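Local coordinates for protein O-methyltransferase (Burkholderia thailandensis, PDB 3MCZ) that probably transfers a methyl group from S-adenosyl-L-methionine to a hydroxyl oxygen of an acceptor that is not identified, working as a dimer, at residues L49-Q54 against Y102-S107; D109-I114 against M160-Q165; D123-L128 against S304-V309. All coordinates share one frame; numbering follows the deposited sequence.

Contact 1. Residues L49-Q54 against Y102-S107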
loop_
_atom_site.group_PDB
_atom_site.type_symbol
_atom_site.label_atom_id
_atom_site.label_comp_id
_atom_site.label_asym_id
_atom_site.label_seq_id
_atom_site.Cartn_x
_atom_site.Cartn_y
_atom_site.Cartn_z
ATOM N N LEU A 49 0.205 -14.158 14.094
ATOM C CA LEU A 49 0.786 -13.565 15.295
ATOM C C LEU A 49 -0.288 -13.257 16.331
ATOM O O LEU A 49 -0.084 -13.411 17.535
ATOM C CB LEU A 49 1.533 -12.278 14.913
ATOM C CG LEU A 49 2.176 -11.480 16.042
ATOM C CD1 LEU A 49 3.271 -12.277 16.743
ATOM C CD2 LEU A 49 2.736 -10.160 15.493
ATOM N N PHE A 50 -1.450 -12.826 15.860
ATOM C CA PHE A 50 -2.512 -12.362 16.766
ATOM C C PHE A 50 -3.222 -13.477 17.549
ATOM O O PHE A 50 -3.932 -13.207 18.534
ATOM C CB PHE A 50 -3.525 -11.519 16.005
ATOM C CG PHE A 50 -2.924 -10.328 15.338
ATOM C CD1 PHE A 50 -2.294 -9.347 16.076
ATOM C CD2 PHE A 50 -2.982 -10.183 13.939
ATOM C CE1 PHE A 50 -1.749 -8.227 15.437
ATOM C CE2 PHE A 50 -2.441 -9.073 13.305
ATOM C CZ PHE A 50 -1.819 -8.094 14.060
ATOM N N ASP A 51 -3.024 -14.716 17.115
ATOM C CA ASP A 51 -3.494 -15.865 17.861
ATOM C C ASP A 51 -2.650 -16.014 19.123
ATOM O O ASP A 51 -3.174 -16.407 20.167
ATOM C CB ASP A 51 -3.419 -17.141 17.010
ATOM C CG ASP A 51 -4.598 -17.280 16.053
ATOM O OD1 ASP A 51 -5.184 -16.255 15.642
ATOM O OD2 ASP A 51 -4.959 -18.429 15.722
ATOM N N LEU A 52 -1.350 -15.725 19.032
ATOM C CA LEU A 52 -0.465 -15.789 20.214
ATOM C C LEU A 52 -0.794 -14.694 21.224
ATOM O O LEU A 52 -0.797 -14.933 22.439
ATOM C CB LEU A 52 1.013 -15.696 19.817
ATOM C CG LEU A 52 2.026 -15.984 20.938
ATOM C CD1 LEU A 52 2.012 -17.466 21.373
ATOM C CD2 LEU A 52 3.429 -15.556 20.512
ATOM N N THR A 53 -1.096 -13.498 20.719
ATOM C CA THR A 53 -1.342 -12.335 21.555
ATOM C C THR A 53 -2.811 -12.203 22.006
ATOM O O THR A 53 -3.215 -11.147 22.469
ATOM C CB THR A 53 -0.848 -11.025 20.833
ATOM O OG1 THR A 53 -1.391 -10.949 19.508
ATOM C CG2 THR A 53 0.668 -11.014 20.720
ATOM N N GLN A 54 -3.600 -13.275 21.904
ATOM C CA GLN A 54 -4.932 -13.318 22.545
ATOM C C GLN A 54 -4.796 -13.162 24.056
ATOM O O GLN A 54 -5.704 -12.669 24.737
ATOM C CB GLN A 54 -5.664 -14.616 22.227
ATOM C CG GLN A 54 -6.322 -14.623 20.833
ATOM C CD GLN A 54 -7.130 -15.894 20.598
ATOM O OE1 GLN A 54 -6.578 -17.004 20.616
ATOM N NE2 GLN A 54 -8.447 -15.739 20.391
ATOM N N TYR A 102 -11.546 -9.493 14.532
ATOM C CA TYR A 102 -11.404 -9.695 13.073
ATOM C C TYR A 102 -10.132 -10.385 12.638
ATOM O O TYR A 102 -10.018 -10.822 11.499
ATOM C CB TYR A 102 -11.542 -8.359 12.343
ATOM C CG TYR A 102 -12.864 -7.659 12.570
ATOM C CD1 TYR A 102 -14.039 -8.121 11.983
ATOM C CD2 TYR A 102 -12.939 -6.537 13.372
ATOM C CE1 TYR A 102 -15.274 -7.466 12.201
ATOM C CE2 TYR A 102 -14.163 -5.874 13.601
ATOM C CZ TYR A 102 -15.312 -6.334 13.003
ATOM O OH TYR A 102 -16.498 -5.669 13.245
ATOM N N LEU A 103 -9.144 -10.484 13.525
ATOM C CA LEU A 103 -7.819 -10.960 13.112
ATOM C C LEU A 103 -7.343 -12.198 13.878
ATOM O O LEU A 103 -6.179 -12.592 13.763
ATOM C CB LEU A 103 -6.804 -9.825 13.258
ATOM C CG LEU A 103 -7.024 -8.585 12.377
ATOM C CD1 LEU A 103 -5.942 -7.512 12.707
ATOM C CD2 LEU A 103 -7.054 -8.978 10.889
ATOM N N THR A 104 -8.235 -12.808 14.661
ATOM C CA THR A 104 -7.950 -14.062 15.333
ATOM C C THR A 104 -8.640 -15.207 14.577
ATOM O O THR A 104 -9.822 -15.101 14.227
ATOM C CB THR A 104 -8.415 -14.046 16.821
ATOM O OG1 THR A 104 -9.809 -13.710 16.924
ATOM C CG2 THR A 104 -7.571 -13.043 17.612
ATOM N N THR A 105 -7.906 -16.294 14.335
ATOM C CA THR A 105 -8.398 -17.375 13.473
ATOM C C THR A 105 -9.679 -18.055 14.016
ATOM O O THR A 105 -10.476 -18.598 13.257
ATOM C CB THR A 105 -7.326 -18.473 13.285
ATOM O OG1 THR A 105 -7.057 -19.063 14.550
ATOM C CG2 THR A 105 -6.041 -17.914 12.733
ATOM N N THR A 106 -9.871 -17.986 15.324
ATOM C CA THR A 106 -10.996 -18.623 15.976
ATOM C C THR A 106 -12.241 -17.740 15.967
ATOM O O THR A 106 -13.299 -18.195 16.406
ATOM C CB THR A 106 -10.636 -18.957 17.451
ATOM O OG1 THR A 106 -10.028 -17.808 18.088
ATOM C CG2 THR A 106 -9.643 -20.120 17.506
ATOM N N SER A 107 -12.147 -16.491 15.505
ATOM C CA SER A 107 -13.308 -15.614 15.581
ATOM C C SER A 107 -14.243 -15.880 14.437
ATOM O O SER A 107 -13.817 -15.974 13.281
ATOM C CB SER A 107 -12.949 -14.141 15.567
ATOM O OG SER A 107 -14.117 -13.356 15.358
HETATM O O HOH W 1 -4.227 -14.369 13.806
HETATM O O HOH W 2 -10.374 -18.037 21.303
#
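The short, weakly bonded helix at L49-L52 meets the chain where helix 97-103 gives way to a type I turn from T104 to S107, the CA atoms of D51 and T104 approaching to 5.4 Å. D51 shows how one carboxylate can hold a turn. Both its oxygens face T105 with their syn lone pairs: OD1 takes the backbone N-H of T105 over 3.0 Å in an almost straight bond (172°), while OD2 accepts from T105 OG1 at a very short 2.5 Å. The T105 hydroxyl can reach OD2 because it sits in the crowded position between its own N and carbonyl carbon (chi1 63°). This two-pronged grip fixes the rotation of the carboxylate, and a water donating to both D51 OD1 and L103 O adds a third bond. On the buried side F50 and L103 run side by side, F50 CE2 lying 3.9 Å from L103 CD1, and L103 also packs on L28 of the second subunit. Toward solvent, Q54 lays its CG against T104 CG2 (3.8 Å); its NE2, bonded to E100, shares a water with T106 OG1. A side chain that takes both the backbone N-H and the hydroxyl of a threonine here joins the short helix 49-52 to the turn that follows helix 97-103, consistent with the winged-helix-like dimerisation domain of this O-methyltransferase family.

Contact 2. Residues D109-I114 against M160-Q165; sequences DYIGPI and MVRLSQ
R162 supplies the polar half of this contact, its guanidinium set edge-on against two successive backbone carbonyls. NH2 donates to D109 O over 2.7 Å, with the donor lying above the carbonyl plane although the oxygen stays close to the plane of the guanidinium. NH1 adds two weak bonds, to D109 O at 3.0 Å and to Y110 O at 2.8 Å, so that D109 O receives both terminal nitrogens. I111 CG2 closes in on NH1 to 3.5 Å, crossing the arginine at about a right angle. The chain of R162 leaves its helix with CG anti to the backbone N (chi1 -176°) and bends at chi2 (69°), presenting CG to I114 CD1 at 3.8 Å. That methyl also meets L163 CD2 tip to tip. The contact thus ties the start of helix 112-119, where I111 is the N-cap residue, to the long helix 150-172, within the range of the Rossmann-like methyltransferase family. Farther out, the carboxylate of D109 is engaged by R101 in a salt bridge, and its OD1 stays 4.2 Å from R162 NH2, near enough that the opposite charges probably attract without a bond. Beyond them, V25 and V29 of the second subunit pack on I111 and I114.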
loop_
_atom_site.group_PDB
_atom_site.type_symbol
_atom_site.label_atom_id
_atom_site.label_comp_id
_atom_site.label_asym_id
_atom_site.label_seq_id
_atom_site.Cartn_x
_atom_site.Cartn_y
_atom_site.Cartn_z
ATOM N N ASP A 109 -15.873 -13.702 13.090
ATOM C CA ASP A 109 -15.771 -12.538 12.227
ATOM C C ASP A 109 -14.404 -12.412 11.574
ATOM O O ASP A 109 -14.120 -11.399 10.940
ATOM C CB ASP A 109 -16.044 -11.266 13.026
ATOM C CG ASP A 109 -17.471 -11.162 13.512
ATOM O OD1 ASP A 109 -18.384 -11.641 12.804
ATOM O OD2 ASP A 109 -17.671 -10.558 14.594
ATOM N N TYR A 110 -13.577 -13.441 11.691
ATOM C CA TYR A 110 -12.215 -13.424 11.149
ATOM C C TYR A 110 -12.183 -13.018 9.683
ATOM O O TYR A 110 -12.892 -13.598 8.880
ATOM C CB TYR A 110 -11.624 -14.810 11.294
ATOM C CG TYR A 110 -10.191 -15.033 10.878
ATOM C CD1 TYR A 110 -9.160 -14.187 11.298
ATOM C CD2 TYR A 110 -9.853 -16.145 10.111
ATOM C CE1 TYR A 110 -7.838 -14.446 10.929
ATOM C CE2 TYR A 110 -8.564 -16.412 9.753
ATOM C CZ TYR A 110 -7.549 -15.568 10.160
ATOM O OH TYR A 110 -6.245 -15.850 9.790
ATOM N N ILE A 111 -11.353 -12.033 9.329
ATOM C CA ILE A 111 -11.230 -11.604 7.907
ATOM C C ILE A 111 -9.985 -12.186 7.228
ATOM O O ILE A 111 -9.525 -11.687 6.217
ATOM C CB ILE A 111 -11.272 -10.084 7.753
ATOM C CG1 ILE A 111 -10.025 -9.454 8.377
ATOM C CG2 ILE A 111 -12.553 -9.504 8.376
ATOM C CD1 ILE A 111 -9.735 -8.062 7.891
ATOM N N GLY A 112 -9.455 -13.278 7.756
ATOM C CA GLY A 112 -8.260 -13.891 7.163
ATOM C C GLY A 112 -8.339 -14.037 5.645
ATOM O O GLY A 112 -7.431 -13.624 4.922
ATOM N N PRO A 113 -9.424 -14.657 5.149
ATOM C CA PRO A 113 -9.503 -14.899 3.703
ATOM C C PRO A 113 -9.375 -13.639 2.838
ATOM O O PRO A 113 -8.772 -13.693 1.768
ATOM C CB PRO A 113 -10.867 -15.579 3.543
ATOM C CG PRO A 113 -11.023 -16.344 4.889
ATOM C CD PRO A 113 -10.443 -15.407 5.906
ATOM N N ILE A 114 -9.962 -12.531 3.293
ATOM C CA ILE A 114 -9.886 -11.260 2.598
ATOM C C ILE A 114 -8.425 -10.806 2.561
ATOM O O ILE A 114 -7.903 -10.455 1.492
ATOM C CB ILE A 114 -10.762 -10.164 3.317
ATOM C CG1 ILE A 114 -12.261 -10.528 3.274
ATOM C CG2 ILE A 114 -10.512 -8.731 2.713
ATOM C CD1 ILE A 114 -13.161 -9.623 4.151
HETATM N N MSE A 160 -15.069 -13.059 -1.165
HETATM C CA MSE A 160 -16.247 -12.518 -1.880
HETATM C C MSE A 160 -17.509 -12.812 -1.071
HETATM O O MSE A 160 -18.422 -11.979 -1.025
HETATM C CB MSE A 160 -16.392 -13.105 -3.293
HETATM C CG MSE A 160 -15.347 -12.692 -4.285
HETATM SE SE MSE A 160 -15.089 -10.782 -4.362
HETATM C CE MSE A 160 -13.471 -10.543 -3.264
ATOM N N VAL A 161 -17.566 -13.984 -0.432
ATOM C CA VAL A 161 -18.729 -14.325 0.374
ATOM C C VAL A 161 -18.878 -13.326 1.503
ATOM O O VAL A 161 -19.988 -12.871 1.816
ATOM C CB VAL A 161 -18.657 -15.760 0.963
ATOM C CG1 VAL A 161 -19.653 -15.921 2.120
ATOM C CG2 VAL A 161 -18.944 -16.808 -0.151
ATOM N N ARG A 162 -17.758 -12.987 2.111
ATOM C CA ARG A 162 -17.773 -12.094 3.247
ATOM C C ARG A 162 -18.101 -10.668 2.783
ATOM O O ARG A 162 -19.018 -10.013 3.300
ATOM C CB ARG A 162 -16.425 -12.173 3.964
ATOM C CG ARG A 162 -16.358 -11.366 5.207
ATOM C CD ARG A 162 -17.238 -11.968 6.290
ATOM N NE ARG A 162 -17.169 -11.163 7.505
ATOM C CZ ARG A 162 -16.149 -11.171 8.370
ATOM N NH1 ARG A 162 -15.099 -11.961 8.174
ATOM N NH2 ARG A 162 -16.190 -10.397 9.445
ATOM N N LEU A 163 -17.377 -10.212 1.771
ATOM C CA LEU A 163 -17.519 -8.842 1.281
ATOM C C LEU A 163 -18.901 -8.587 0.662
ATOM O O LEU A 163 -19.384 -7.456 0.681
ATOM C CB LEU A 163 -16.378 -8.486 0.294
ATOM C CG LEU A 163 -14.980 -8.318 0.922
ATOM C CD1 LEU A 163 -13.892 -8.212 -0.144
ATOM C CD2 LEU A 163 -14.919 -7.100 1.866
ATOM N N SER A 164 -19.543 -9.639 0.149
ATOM C CA SER A 164 -20.833 -9.505 -0.488
ATOM C C SER A 164 -22.029 -9.466 0.471
ATOM O O SER A 164 -23.121 -9.128 0.039
ATOM C CB SER A 164 -21.025 -10.624 -1.513
ATOM O OG SER A 164 -20.037 -10.470 -2.521
ATOM N N GLN A 165 -21.838 -9.781 1.750
ATOM C CA GLN A 165 -22.993 -9.961 2.663
ATOM C C GLN A 165 -23.977 -8.792 2.747
ATOM O O GLN A 165 -25.195 -9.011 2.838
ATOM C CB GLN A 165 -22.556 -10.334 4.087
ATOM C CG GLN A 165 -23.688 -10.844 4.980
ATOM C CD GLN A 165 -24.348 -12.098 4.431
ATOM O OE1 GLN A 165 -23.661 -13.018 3.982
ATOM N NE2 GLN A 165 -25.682 -12.135 4.443
#

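Contact 3. Residues D123-L128 against S304-V309; sequences DNWPRL and SLHMMV
W125, V309 and L128 carry most of this contact between a turn of 3-10 helix and the flank of helix 298-310, an example of a large aromatic side chain packed on its face and its rim at once. V309 CG2 stands over the six-membered ring of W125, 3.7 Å from its centroid and only 13° off the normal, a CH-pi contact over the face of that ring. Both methyls of V309 lie over one face of the indole because CG1 is anti to the backbone N (chi1 169°): V309 CG1 lies by W125 NE1 at 3.8 Å while CG2 takes the benzo ring. At the rim, W125 CH2 comes to 3.8 Å from H306 CA, and the indole turns its edge toward the imidazole face in an offset edge-to-face pair, planes at 71°. L128 works through one branch, CD2, which touches V309 CG2 and the terminal methyl CE of selenomethionine M308, each at 3.9 Å, crossing both side chains at about right angles. L305 CD1 lies a little farther from L128 CD2, at 4.3 Å. R36 of the second subunit packs on both W125 and H306, so the aromatic pair belongs to the dimer interface as well. With no hydrogen bond between the two segments, their association rests on dispersion and ring electrostatics, its specificity coming from shape and from the orientation of the indole.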
loop_
_atom_site.group_PDB
_atom_site.type_symbol
_atom_site.label_atom_id
_atom_site.label_comp_id
_atom_site.label_asym_id
_atom_site.label_seq_id
_atom_site.Cartn_x
_atom_site.Cartn_y
_atom_site.Cartn_z
ATOM N N ASP A 123 2.612 -9.496 -5.956
ATOM C CA ASP A 123 3.538 -9.562 -7.078
ATOM C C ASP A 123 2.913 -9.219 -8.433
ATOM O O ASP A 123 3.632 -9.036 -9.418
ATOM C CB ASP A 123 4.191 -10.960 -7.161
ATOM C CG ASP A 123 4.936 -11.344 -5.893
ATOM O OD1 ASP A 123 5.316 -10.417 -5.126
ATOM O OD2 ASP A 123 5.173 -12.569 -5.684
ATOM N N ASN A 124 1.589 -9.154 -8.523
ATOM C CA ASN A 124 0.976 -8.882 -9.812
ATOM C C ASN A 124 0.969 -7.390 -10.184
ATOM O O ASN A 124 1.111 -7.025 -11.353
ATOM C CB ASN A 124 -0.431 -9.458 -9.821
ATOM C CG ASN A 124 -0.424 -10.974 -9.642
ATOM O OD1 ASN A 124 0.639 -11.617 -9.728
ATOM N ND2 ASN A 124 -1.590 -11.548 -9.419
ATOM N N TRP A 125 0.810 -6.544 -9.161
ATOM C CA TRP A 125 0.645 -5.103 -9.351
ATOM C C TRP A 125 1.827 -4.393 -9.996
ATOM O O TRP A 125 1.618 -3.576 -10.901
ATOM C CB TRP A 125 0.097 -4.442 -8.045
ATOM C CG TRP A 125 -1.340 -4.667 -8.013
ATOM C CD1 TRP A 125 -1.982 -5.784 -7.591
ATOM C CD2 TRP A 125 -2.375 -3.788 -8.543
ATOM N NE1 TRP A 125 -3.342 -5.661 -7.805
ATOM C CE2 TRP A 125 -3.601 -4.463 -8.411
ATOM C CE3 TRP A 125 -2.368 -2.520 -9.143
ATOM C CZ2 TRP A 125 -4.820 -3.895 -8.799
ATOM C CZ3 TRP A 125 -3.586 -1.954 -9.538
ATOM C CH2 TRP A 125 -4.794 -2.650 -9.373
ATOM N N PRO A 126 3.071 -4.750 -9.636
ATOM C CA PRO A 126 4.200 -4.169 -10.323
ATOM C C PRO A 126 4.325 -4.624 -11.779
ATOM O O PRO A 126 5.171 -4.112 -12.503
ATOM C CB PRO A 126 5.400 -4.672 -9.510
ATOM C CG PRO A 126 4.858 -4.982 -8.224
ATOM C CD PRO A 126 3.526 -5.580 -8.514
ATOM N N ARG A 127 3.476 -5.558 -12.207
ATOM C CA ARG A 127 3.542 -6.046 -13.581
ATOM C C ARG A 127 2.499 -5.399 -14.441
ATOM O O ARG A 127 2.204 -5.893 -15.540
ATOM C CB ARG A 127 3.438 -7.583 -13.599
ATOM C CG ARG A 127 4.573 -8.218 -12.857
ATOM C CD ARG A 127 4.446 -9.739 -12.742
ATOM N NE ARG A 127 4.821 -10.319 -14.022
ATOM C CZ ARG A 127 4.957 -11.619 -14.286
ATOM N NH1 ARG A 127 4.735 -12.544 -13.357
ATOM N NH2 ARG A 127 5.318 -11.975 -15.511
ATOM N N LEU A 128 1.978 -4.249 -13.987
ATOM C CA LEU A 128 1.048 -3.485 -14.756
ATOM C C LEU A 128 1.459 -3.271 -16.184
ATOM O O LEU A 128 0.616 -3.353 -17.081
ATOM C CB LEU A 128 0.800 -2.106 -14.154
ATOM C CG LEU A 128 -0.441 -1.911 -13.324
ATOM C CD1 LEU A 128 -0.374 -0.555 -12.609
ATOM C CD2 LEU A 128 -1.710 -1.969 -14.265
ATOM N N SER A 304 -12.362 -0.593 -11.808
ATOM C CA SER A 304 -12.144 -0.996 -13.206
ATOM C C SER A 304 -10.715 -1.451 -13.454
ATOM O O SER A 304 -10.479 -2.499 -14.072
ATOM C CB SER A 304 -12.484 0.125 -14.178
ATOM O OG SER A 304 -12.730 -0.415 -15.459
ATOM N N LEU A 305 -9.757 -0.668 -12.965
ATOM C CA LEU A 305 -8.362 -1.033 -13.078
ATOM C C LEU A 305 -8.011 -2.302 -12.296
ATOM O O LEU A 305 -7.215 -3.126 -12.762
ATOM C CB LEU A 305 -7.473 0.157 -12.643
ATOM C CG LEU A 305 -5.946 -0.049 -12.822
ATOM C CD1 LEU A 305 -5.599 -0.176 -14.330
ATOM C CD2 LEU A 305 -5.142 1.059 -12.159
ATOM N N HIS A 306 -8.551 -2.437 -11.083
ATOM C CA HIS A 306 -8.373 -3.635 -10.266
ATOM C C HIS A 306 -8.781 -4.883 -11.068
ATOM O O HIS A 306 -8.062 -5.891 -11.116
ATOM C CB HIS A 306 -9.198 -3.456 -8.997
ATOM C CG HIS A 306 -8.885 -4.416 -7.893
ATOM N ND1 HIS A 306 -9.343 -4.218 -6.610
ATOM C CD2 HIS A 306 -8.160 -5.553 -7.865
ATOM C CE1 HIS A 306 -8.924 -5.211 -5.840
ATOM N NE2 HIS A 306 -8.216 -6.044 -6.582
HETATM N N MSE A 307 -9.912 -4.806 -11.731
HETATM C CA MSE A 307 -10.438 -5.951 -12.478
HETATM C C MSE A 307 -9.598 -6.226 -13.713
HETATM O O MSE A 307 -9.387 -7.377 -14.032
HETATM C CB MSE A 307 -11.906 -5.725 -12.869
HETATM C CG MSE A 307 -12.884 -5.704 -11.688
HETATM SE SE MSE A 307 -12.766 -7.267 -10.527
HETATM C CE MSE A 307 -12.436 -8.605 -11.879
HETATM N N MSE A 308 -9.077 -5.177 -14.350
HETATM C CA MSE A 308 -8.123 -5.311 -15.459
HETATM C C MSE A 308 -6.851 -6.007 -14.996
HETATM O O MSE A 308 -6.279 -6.846 -15.724
HETATM C CB MSE A 308 -7.799 -3.917 -16.034
HETATM C CG MSE A 308 -7.021 -3.937 -17.330
HETATM SE SE MSE A 308 -5.930 -2.419 -17.531
HETATM C CE MSE A 308 -4.542 -3.105 -16.637
ATOM N N VAL A 309 -6.382 -5.706 -13.781
ATOM C CA VAL A 309 -5.213 -6.457 -13.300
ATOM C C VAL A 309 -5.579 -7.948 -13.098
ATOM O O VAL A 309 -4.762 -8.838 -13.432
ATOM C CB VAL A 309 -4.587 -5.835 -12.035
ATOM C CG1 VAL A 309 -3.543 -6.775 -11.396
ATOM C CG2 VAL A 309 -3.977 -4.455 -12.390
#

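Along the chain contact 1 closes before contacts 2 and 3 open, whereas those two cross, their segments alternating. Contacts 1 and 2 are neighbours, centres 16 Å apart, and touch directly: helices 97-103 and 112-119 follow one another, and the N-H of I111 probably donates to Y102 O. Contact 3 lies about 21 Å from contact 2 and 30 Å from contact 1, centre to centre, with no touch to either. Contact 1 lies in the dimerisation range, while contacts 2 and 3 each have their second segment in a helix of the methyltransferase range, 150-172 and 298-310. All three also reach the second subunit, which suggests that the joining of the domains and dimer formation are built from shared elements.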